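Hydrolase (Thermus thermophilus, PDB 1UFO) is a member of the alpha/beta hydrolase fold that probably cleaves a substrate not yet identified. Local coordinates at residues H39-L44 against F52-F57; G131-I136 against L176-S181; S138-K143 against M191-E196. One frame throughout, in Å; residues are numbered along the deposited sequence.

Contact 1 of 3, residues H39-L44 against F52-F57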
loop_
_atom_site.group_PDB
_atom_site.type_symbol
_atom_site.label_atom_id
_atom_site.label_comp_id
_atom_site.label_asym_id
_atom_site.label_seq_id
_atom_site.Cartn_x
_atom_site.Cartn_y
_atom_site.Cartn_z
ATOM N N HIS A 39 15.532 -11.351 13.809
ATOM C CA HIS A 39 14.423 -10.416 14.044
ATOM C C HIS A 39 13.778 -9.973 12.716
ATOM O O HIS A 39 12.565 -10.018 12.585
ATOM C CB HIS A 39 14.948 -9.178 14.783
ATOM C CG HIS A 39 13.858 -8.249 15.190
ATOM N ND1 HIS A 39 13.906 -6.896 14.931
ATOM C CD2 HIS A 39 12.684 -8.483 15.825
ATOM C CE1 HIS A 39 12.803 -6.332 15.411
ATOM N NE2 HIS A 39 12.038 -7.270 15.962
ATOM N N ILE A 40 14.598 -9.570 11.742
ATOM C CA ILE A 40 13.957 -9.064 10.501
ATOM C C ILE A 40 13.210 -10.204 9.751
ATOM O O ILE A 40 12.089 -9.978 9.263
ATOM C CB ILE A 40 15.019 -8.331 9.606
ATOM C CG1 ILE A 40 14.325 -7.710 8.384
ATOM C CG2 ILE A 40 16.060 -9.301 9.078
ATOM C CD1 ILE A 40 13.442 -6.596 8.793
ATOM N N LEU A 41 13.712 -11.449 9.745
ATOM C CA LEU A 41 12.961 -12.504 9.036
ATOM C C LEU A 41 11.631 -12.817 9.785
ATOM O O LEU A 41 10.623 -13.101 9.142
ATOM C CB LEU A 41 13.792 -13.766 8.888
ATOM C CG LEU A 41 14.995 -13.513 7.938
ATOM C CD1 LEU A 41 15.560 -14.908 7.619
ATOM C CD2 LEU A 41 14.626 -12.780 6.644
ATOM N N ALA A 42 11.635 -12.708 11.123
ATOM C CA ALA A 42 10.424 -12.988 11.874
ATOM C C ALA A 42 9.319 -11.947 11.613
ATOM O O ALA A 42 8.169 -12.255 11.840
ATOM C CB ALA A 42 10.742 -12.997 13.389
ATOM N N LEU A 43 9.735 -10.770 11.138
ATOM C CA LEU A 43 8.741 -9.696 10.856
ATOM C C LEU A 43 8.205 -9.834 9.411
ATOM O O LEU A 43 7.422 -8.925 8.981
ATOM C CB LEU A 43 9.466 -8.323 11.049
ATOM C CG LEU A 43 9.836 -8.002 12.529
ATOM C CD1 LEU A 43 10.855 -6.871 12.546
ATOM C CD2 LEU A 43 8.599 -7.738 13.356
ATOM N N LEU A 44 8.575 -10.868 8.673
ATOM C CA LEU A 44 8.062 -11.072 7.314
ATOM C C LEU A 44 7.221 -12.371 7.269
ATOM O O LEU A 44 7.485 -13.269 6.493
ATOM C CB LEU A 44 9.197 -11.131 6.286
ATOM C CG LEU A 44 10.079 -9.863 6.305
ATOM C CD1 LEU A 44 11.299 -10.011 5.436
ATOM C CD2 LEU A 44 9.324 -8.625 5.842
ATOM N N PHE A 52 8.919 -17.162 -1.370
ATOM C CA PHE A 52 10.166 -16.357 -1.323
ATOM C C PHE A 52 11.208 -17.004 -0.438
ATOM O O PHE A 52 10.931 -17.359 0.728
ATOM C CB PHE A 52 9.840 -14.931 -0.801
ATOM C CG PHE A 52 9.054 -14.133 -1.791
ATOM C CD1 PHE A 52 7.680 -14.302 -1.929
ATOM C CD2 PHE A 52 9.723 -13.225 -2.644
ATOM C CE1 PHE A 52 6.984 -13.571 -2.911
ATOM C CE2 PHE A 52 9.041 -12.516 -3.596
ATOM C CZ PHE A 52 7.639 -12.695 -3.731
ATOM N N LEU A 53 12.408 -17.247 -1.020
ATOM C CA LEU A 53 13.501 -17.764 -0.235
ATOM C C LEU A 53 14.100 -16.558 0.478
ATOM O O LEU A 53 14.692 -15.666 -0.179
ATOM C CB LEU A 53 14.502 -18.455 -1.219
ATOM C CG LEU A 53 15.582 -19.319 -0.589
ATOM C CD1 LEU A 53 16.226 -20.083 -1.782
ATOM C CD2 LEU A 53 16.608 -18.494 0.175
ATOM N N LEU A 54 13.895 -16.497 1.771
ATOM C CA LEU A 54 14.396 -15.334 2.550
ATOM C C LEU A 54 15.794 -15.556 3.009
ATOM O O LEU A 54 16.141 -16.627 3.530
ATOM C CB LEU A 54 13.577 -15.132 3.791
ATOM C CG LEU A 54 12.055 -15.209 3.567
ATOM C CD1 LEU A 54 11.358 -15.020 4.991
ATOM C CD2 LEU A 54 11.591 -14.142 2.571
ATOM N N LEU A 55 16.593 -14.514 2.889
ATOM C CA LEU A 55 17.984 -14.499 3.366
ATOM C C LEU A 55 18.209 -13.268 4.259
ATOM O O LEU A 55 17.743 -12.223 3.908
ATOM C CB LEU A 55 18.951 -14.320 2.191
ATOM C CG LEU A 55 18.852 -15.413 1.128
ATOM C CD1 LEU A 55 19.841 -15.087 -0.054
ATOM C CD2 LEU A 55 19.315 -16.743 1.680
ATOM N N ALA A 56 18.943 -13.420 5.360
ATOM C CA ALA A 56 19.284 -12.262 6.208
ATOM C C ALA A 56 20.589 -12.562 6.899
ATOM O O ALA A 56 20.862 -13.722 7.241
ATOM C CB ALA A 56 18.182 -12.054 7.240
ATOM N N PHE A 57 21.427 -11.550 7.068
ATOM C CA PHE A 57 22.638 -11.774 7.824
ATOM C C PHE A 57 22.799 -10.619 8.782
ATOM O O PHE A 57 22.141 -9.563 8.623
ATOM C CB PHE A 57 23.851 -11.928 6.909
ATOM C CG PHE A 57 24.186 -10.689 6.072
ATOM C CD1 PHE A 57 25.179 -9.791 6.512
ATOM C CD2 PHE A 57 23.493 -10.418 4.866
ATOM C CE1 PHE A 57 25.491 -8.625 5.738
ATOM C CE2 PHE A 57 23.800 -9.271 4.085
ATOM C CZ PHE A 57 24.807 -8.380 4.533
#
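Leu41, whose side chain packs on Ala56, also accepts a backbone bond through its O, from Leu44 N at 3.1 Å. Ile40 O takes Leu43 N at the same length. These two bonds reach only three residues along the chain, so the end of the short helix is wound tightly. They close the last turn of the helix, from which Ile40 and Leu41 point to the strand. Across the contact itself there is no hydrogen bond, and the packing is apolar.

Leu41 does most of the work. Its CG lies anti to the carbonyl carbon (chi1 -67°), and the branch point comes down on the methyl of Ala56, with CG 3.6 Å from Ala56 CB. Both methyls of Leu41 also lie near Ala56 CB, CD2 at 3.7 Å and CD1 at 3.9 Å. The alanine methyl is therefore held against the whole fork. CD2 of Leu41 reaches further, to Leu54 CB at 3.8 Å. The Leu41 and Leu54 side chains slide past each other in opposite directions. Ile40 adds its short branch, CG2, 3.9 Å from Ala56 CB. The end of the Ile40 side chain leads away from the strand. This side chain also touches His31 and Leu219, and lies near the probable nucleophile elbow without touching it.

The small side chain of Ala56 is consistent with the close approach of the helix here. Leu54 and Ala56 face the helix, while Leu53 and Leu55 point to the other side, against helix 77-103. Strand 25-30, helix 37-42 and strand 52-56 form a beta-alpha-beta unit of the alpha/beta hydrolase sheet. In that unit Ile40 and Leu41 also touch Ala29 of strand 25-30, and strand 52-56 lies between strands 25-30 and 13-20.

Contact 2 of 3, residues G131-I136 against L176-S181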
loop_
_atom_site.group_PDB
_atom_site.type_symbol
_atom_site.label_atom_id
_atom_site.label_comp_id
_atom_site.label_asym_id
_atom_site.label_seq_id
_atom_site.Cartn_x
_atom_site.Cartn_y
_atom_site.Cartn_z
ATOM N N GLY A 131 13.119 -5.393 -7.200
ATOM C CA GLY A 131 12.215 -4.487 -6.484
ATOM C C GLY A 131 12.752 -4.374 -5.081
ATOM O O GLY A 131 13.555 -5.210 -4.634
ATOM N N VAL A 132 12.348 -3.309 -4.386
ATOM C CA VAL A 132 12.868 -3.078 -3.026
ATOM C C VAL A 132 11.740 -2.644 -2.112
ATOM O O VAL A 132 10.899 -1.819 -2.543
ATOM C CB VAL A 132 13.869 -1.872 -3.078
ATOM C CG1 VAL A 132 14.331 -1.502 -1.645
ATOM C CG2 VAL A 132 15.145 -2.279 -3.903
ATOM N N LEU A 133 11.712 -3.223 -0.887
ATOM C CA LEU A 133 10.765 -2.773 0.153
ATOM C C LEU A 133 11.607 -2.020 1.183
ATOM O O LEU A 133 12.580 -2.528 1.720
ATOM C CB LEU A 133 10.090 -3.965 0.880
ATOM C CG LEU A 133 9.379 -4.937 -0.077
ATOM C CD1 LEU A 133 8.767 -6.055 0.804
ATOM C CD2 LEU A 133 8.200 -4.236 -0.794
ATOM N N ALA A 134 11.234 -0.758 1.459
ATOM C CA ALA A 134 11.935 0.049 2.445
ATOM C C ALA A 134 10.919 0.293 3.564
ATOM O O ALA A 134 10.005 1.125 3.462
ATOM C CB ALA A 134 12.375 1.411 1.776
ATOM N N PHE A 135 11.104 -0.479 4.658
ATOM C CA PHE A 135 10.203 -0.378 5.772
ATOM C C PHE A 135 10.747 0.604 6.816
ATOM O O PHE A 135 11.930 0.603 7.091
ATOM C CB PHE A 135 10.110 -1.709 6.496
ATOM C CG PHE A 135 9.433 -2.787 5.732
ATOM C CD1 PHE A 135 10.182 -3.720 4.980
ATOM C CD2 PHE A 135 8.024 -2.963 5.815
ATOM C CE1 PHE A 135 9.557 -4.787 4.346
ATOM C CE2 PHE A 135 7.401 -4.021 5.188
ATOM C CZ PHE A 135 8.158 -4.963 4.437
ATOM N N ILE A 136 9.848 1.441 7.331
ATOM C CA ILE A 136 10.142 2.386 8.430
ATOM C C ILE A 136 11.496 3.097 8.329
ATOM O O ILE A 136 12.251 3.208 9.286
ATOM C CB ILE A 136 9.949 1.658 9.837
ATOM C CG1 ILE A 136 11.038 0.581 10.093
ATOM C CG2 ILE A 136 8.495 1.059 9.865
ATOM C CD1 ILE A 136 10.754 -0.073 11.549
ATOM N N LEU A 176 9.086 0.527 -2.845
ATOM C CA LEU A 176 7.911 0.854 -2.002
ATOM C C LEU A 176 8.371 1.225 -0.612
ATOM O O LEU A 176 9.097 0.442 -0.008
ATOM C CB LEU A 176 6.938 -0.367 -1.873
ATOM C CG LEU A 176 5.890 -0.240 -0.805
ATOM C CD1 LEU A 176 4.991 0.973 -1.233
ATOM C CD2 LEU A 176 5.070 -1.528 -0.753
ATOM N N HIS A 177 8.003 2.415 -0.138
ATOM C CA HIS A 177 8.333 2.814 1.240
ATOM C C HIS A 177 7.067 2.516 2.062
ATOM O O HIS A 177 5.954 2.881 1.675
ATOM C CB HIS A 177 8.686 4.304 1.346
ATOM C CG HIS A 177 10.138 4.579 1.438
ATOM N ND1 HIS A 177 10.817 4.569 2.649
ATOM C CD2 HIS A 177 11.094 4.814 0.482
ATOM C CE1 HIS A 177 12.113 4.798 2.424
ATOM N NE2 HIS A 177 12.295 4.935 1.117
ATOM N N LEU A 178 7.236 1.797 3.185
ATOM C CA LEU A 178 6.097 1.460 4.046
ATOM C C LEU A 178 6.411 2.153 5.377
ATOM O O LEU A 178 7.531 2.024 5.910
ATOM C CB LEU A 178 5.996 -0.077 4.279
ATOM C CG LEU A 178 5.857 -0.789 2.924
ATOM C CD1 LEU A 178 7.218 -1.385 2.435
ATOM C CD2 LEU A 178 4.830 -1.963 3.121
ATOM N N HIS A 179 5.451 2.913 5.920
ATOM C CA HIS A 179 5.746 3.703 7.123
ATOM C C HIS A 179 4.534 3.846 8.023
ATOM O O HIS A 179 3.408 3.625 7.604
ATOM C CB HIS A 179 6.084 5.131 6.660
ATOM C CG HIS A 179 7.224 5.775 7.378
ATOM N ND1 HIS A 179 8.542 5.564 6.989
ATOM C CD2 HIS A 179 7.276 6.617 8.453
ATOM C CE1 HIS A 179 9.357 6.227 7.795
ATOM N NE2 HIS A 179 8.613 6.884 8.697
ATOM N N GLY A 180 4.824 4.202 9.279
ATOM C CA GLY A 180 3.739 4.458 10.243
ATOM C C GLY A 180 3.636 5.960 10.416
ATOM O O GLY A 180 4.630 6.670 10.557
ATOM N N SER A 181 2.417 6.487 10.462
ATOM C CA SER A 181 2.296 7.950 10.559
ATOM C C SER A 181 2.847 8.577 11.830
ATOM O O SER A 181 3.185 9.796 11.800
ATOM C CB SER A 181 0.820 8.358 10.382
ATOM O OG SER A 181 0.042 7.942 11.509
#
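Ala134 and His177 are paired across two parallel strands. The CB of Ala134 sits over the centre of the His177 ring, 3.5 Å from its centroid and 12° off the ring normal. This is a close CH-pi contact. On the other face of the sheet Leu178 CD1 lies over the Phe135 ring, 4.0 Å from its centroid and offset toward the rim. With CG anti to the carbonyl carbon in both (chi1 -69° for Phe135, -58° for Leu178), the two side chains leave the sheet side by side, pointing the same way. On that face Leu133 and Leu176 meet at their CD2 methyls, 4.1 Å apart.

Four backbone bonds fix this register. Leu176 N bonds to Val132 O at 3.0 Å, and Ala134 N to Leu176 O at 2.9 Å. Leu178 N reaches Ala134 O at 2.9 Å. Ile136 N meets Leu178 O at 2.8 Å. These strands are neighbours in the central parallel part of the alpha/beta hydrolase sheet, with helix 153-160 in the connection between them. Ile136 ends the pairing in a left-handed backbone conformation and touches the probable nucleophile elbow. The imidazole of His179 packs obliquely on the Ile136 backbone, with His179 CE1 3.8 Å from the Ile136 C.

Further out, NE2 of His177 is hydrogen-bonded to NE2 of His120, and NE2 of His179 to Val186 O. An alanine at His177 would probably leave His120 without this partner and open a gap above the Ala134 methyl. Thr194, Leu195 and Met191, present as selenomethionine, pack against His177. Leu176 meets Phe210 of the second subunit.

Contact 3 of 3, residues S138-K143 against M191-E196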
loop_
_atom_site.group_PDB
_atom_site.type_symbol
_atom_site.label_atom_id
_atom_site.label_comp_id
_atom_site.label_asym_id
_atom_site.label_seq_id
_atom_site.Cartn_x
_atom_site.Cartn_y
_atom_site.Cartn_z
ATOM N N SER A 138 14.228 5.693 5.429
ATOM C CA SER A 138 14.441 6.871 4.603
ATOM C C SER A 138 15.719 6.753 3.792
ATOM O O SER A 138 16.613 5.932 4.133
ATOM C CB SER A 138 14.538 8.059 5.567
ATOM O OG SER A 138 14.989 9.248 4.908
ATOM N N GLY A 139 15.759 7.519 2.705
ATOM C CA GLY A 139 16.909 7.598 1.807
ATOM C C GLY A 139 17.908 8.709 2.173
ATOM O O GLY A 139 18.860 8.936 1.440
ATOM N N PHE A 140 17.644 9.397 3.265
ATOM C CA PHE A 140 18.522 10.383 3.799
ATOM C C PHE A 140 18.953 9.920 5.159
ATOM O O PHE A 140 18.188 9.295 5.892
ATOM C CB PHE A 140 17.828 11.740 4.004
ATOM C CG PHE A 140 17.508 12.457 2.722
ATOM C CD1 PHE A 140 16.350 12.167 1.968
ATOM C CD2 PHE A 140 18.396 13.404 2.242
ATOM C CE1 PHE A 140 16.126 12.834 0.734
ATOM C CE2 PHE A 140 18.176 14.064 1.035
ATOM C CZ PHE A 140 17.062 13.794 0.272
ATOM N N PRO A 141 20.205 10.264 5.553
ATOM C CA PRO A 141 20.689 9.891 6.883
ATOM C C PRO A 141 19.977 10.774 7.900
ATOM O O PRO A 141 19.414 11.798 7.544
ATOM C CB PRO A 141 22.183 10.175 6.844
ATOM C CG PRO A 141 22.263 11.359 5.898
ATOM C CD PRO A 141 21.222 11.000 4.778
HETATM N N MSE A 142 19.916 10.278 9.117
HETATM C CA MSE A 142 19.219 11.027 10.145
HETATM C C MSE A 142 19.716 12.426 10.322
HETATM O O MSE A 142 20.854 12.787 10.062
HETATM C CB MSE A 142 19.309 10.282 11.489
HETATM C CG MSE A 142 20.731 10.294 12.101
HETATM SE SE MSE A 142 20.794 9.313 13.780
HETATM C CE MSE A 142 21.299 7.653 13.114
ATOM N N LYS A 143 18.813 13.264 10.794
ATOM C CA LYS A 143 19.211 14.625 11.100
ATOM C C LYS A 143 20.329 14.524 12.132
ATOM O O LYS A 143 20.196 13.807 13.106
ATOM C CB LYS A 143 17.974 15.336 11.652
ATOM C CG LYS A 143 16.758 14.848 10.860
ATOM C CD LYS A 143 15.542 15.775 10.845
ATOM C CE LYS A 143 14.226 14.926 10.714
ATOM N NZ LYS A 143 14.026 14.101 11.905
HETATM N N MSE A 191 10.570 10.257 5.095
HETATM C CA MSE A 191 10.194 9.337 4.050
HETATM C C MSE A 191 9.595 10.116 2.896
HETATM O O MSE A 191 9.896 9.891 1.760
HETATM C CB MSE A 191 9.177 8.331 4.590
HETATM C CG MSE A 191 8.725 7.285 3.499
HETATM SE SE MSE A 191 7.284 7.905 2.359
HETATM C CE MSE A 191 6.108 7.210 3.561
ATOM N N GLU A 192 8.791 11.141 3.202
ATOM C CA GLU A 192 8.192 11.907 2.091
ATOM C C GLU A 192 9.314 12.695 1.290
ATOM O O GLU A 192 9.245 12.778 0.046
ATOM C CB GLU A 192 7.148 12.880 2.712
ATOM C CG GLU A 192 5.884 12.117 3.137
ATOM C CD GLU A 192 4.865 12.944 4.030
ATOM O OE1 GLU A 192 5.271 13.786 4.911
ATOM O OE2 GLU A 192 3.637 12.736 3.900
ATOM N N LYS A 193 10.298 13.189 2.032
ATOM C CA LYS A 193 11.427 13.934 1.438
ATOM C C LYS A 193 12.201 12.965 0.547
ATOM O O LYS A 193 12.707 13.335 -0.526
ATOM C CB LYS A 193 12.337 14.433 2.526
ATOM C CG LYS A 193 13.562 15.219 2.111
ATOM C CD LYS A 193 14.334 15.390 3.380
ATOM C CE LYS A 193 15.774 15.632 3.189
ATOM N NZ LYS A 193 15.932 17.043 2.749
ATOM N N THR A 194 12.267 11.700 0.993
ATOM C CA THR A 194 12.958 10.724 0.121
ATOM C C THR A 194 12.244 10.559 -1.237
ATOM O O THR A 194 12.829 10.598 -2.338
ATOM C CB THR A 194 12.988 9.355 0.855
ATOM O OG1 THR A 194 13.782 9.491 2.013
ATOM C CG2 THR A 194 13.603 8.238 -0.000
ATOM N N LEU A 195 10.925 10.350 -1.178
ATOM C CA LEU A 195 10.170 10.143 -2.375
ATOM C C LEU A 195 10.144 11.372 -3.265
ATOM O O LEU A 195 10.169 11.240 -4.420
ATOM C CB LEU A 195 8.750 9.695 -2.035
ATOM C CG LEU A 195 8.512 8.170 -2.119
ATOM C CD1 LEU A 195 9.454 7.326 -1.384
ATOM C CD2 LEU A 195 7.165 7.966 -1.576
ATOM N N GLU A 196 10.097 12.548 -2.680
ATOM C CA GLU A 196 10.062 13.752 -3.476
ATOM C C GLU A 196 11.408 13.959 -4.175
ATOM O O GLU A 196 11.445 14.413 -5.339
ATOM C CB GLU A 196 9.726 14.955 -2.592
ATOM C CG GLU A 196 9.657 16.249 -3.501
ATOM C CD GLU A 196 8.756 16.052 -4.772
ATOM O OE1 GLU A 196 7.587 15.638 -4.611
ATOM O OE2 GLU A 196 9.217 16.278 -5.937
#
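Gly139 and Thr194 form the tight part of this contact. Gly139 N donates to Thr194 OG1 at 2.9 Å, in a nearly straight bond. Thr194 OG1 is also hydrogen-bonded to Arg190 O, one turn back in its helix, which fixes the hydroxyl. Thr194 CG2 lies 3.8 Å from Gly139 CA. A CB at Gly139 would run into Thr194 CG2, so the lack of a side chain suits this close approach. Thr194 OG1 also lies at the edge of the Phe140 ring, 3.7 Å from Phe140 CD1. Just before the glycine, Ser138 OG accepts from Phe140 N at 3.1 Å, an ST turn at the start of the segment.

The solvent side is carried by Phe140, partly exposed, and the exposed Lys193, which are in close contact. The two side chains cross at about a right angle, and Lys193 CE sits over the centre of the Phe140 ring, 3.4 Å from its centroid. The lysine chain is extended as far as CE. It then bends at its last torsion (chi4 76°), which leaves Lys193 NZ above the same face, 4.3 Å from the centroid of the Phe140 ring, in a cation-pi contact.

The loop follows strand 132-135 and is joined here to helix 188-198. Gly139 also bonds through its backbone to Ala164, and Phe140 packs on Pro162. On the sheet side, Met191 and Leu195 of the helix rest against strand 207-212.

In the fold
From the N terminus, contact 1 comes first. It closes a short loop, with seven residues between its segments, and is complete before the others open. Contact 2 opens at 131-136 and contact 3 at 138-143. Contact 2 then closes at 176-181 and contact 3 at 191-196, so these two cross. Contact 2 pairs strands 132-135 and 175-180; contact 3 joins the loop after strand 132-135 to helix 188-198. Contacts 1 and 2 reach the same sheet and touch where Leu44 CD2 lies 4.1 Å from Phe135 CZ. Contacts 2 and 3 meet where strand 175-180 backs onto helix 188-198. Contacts 1 and 3 do not touch; their centres are about 24 Å apart.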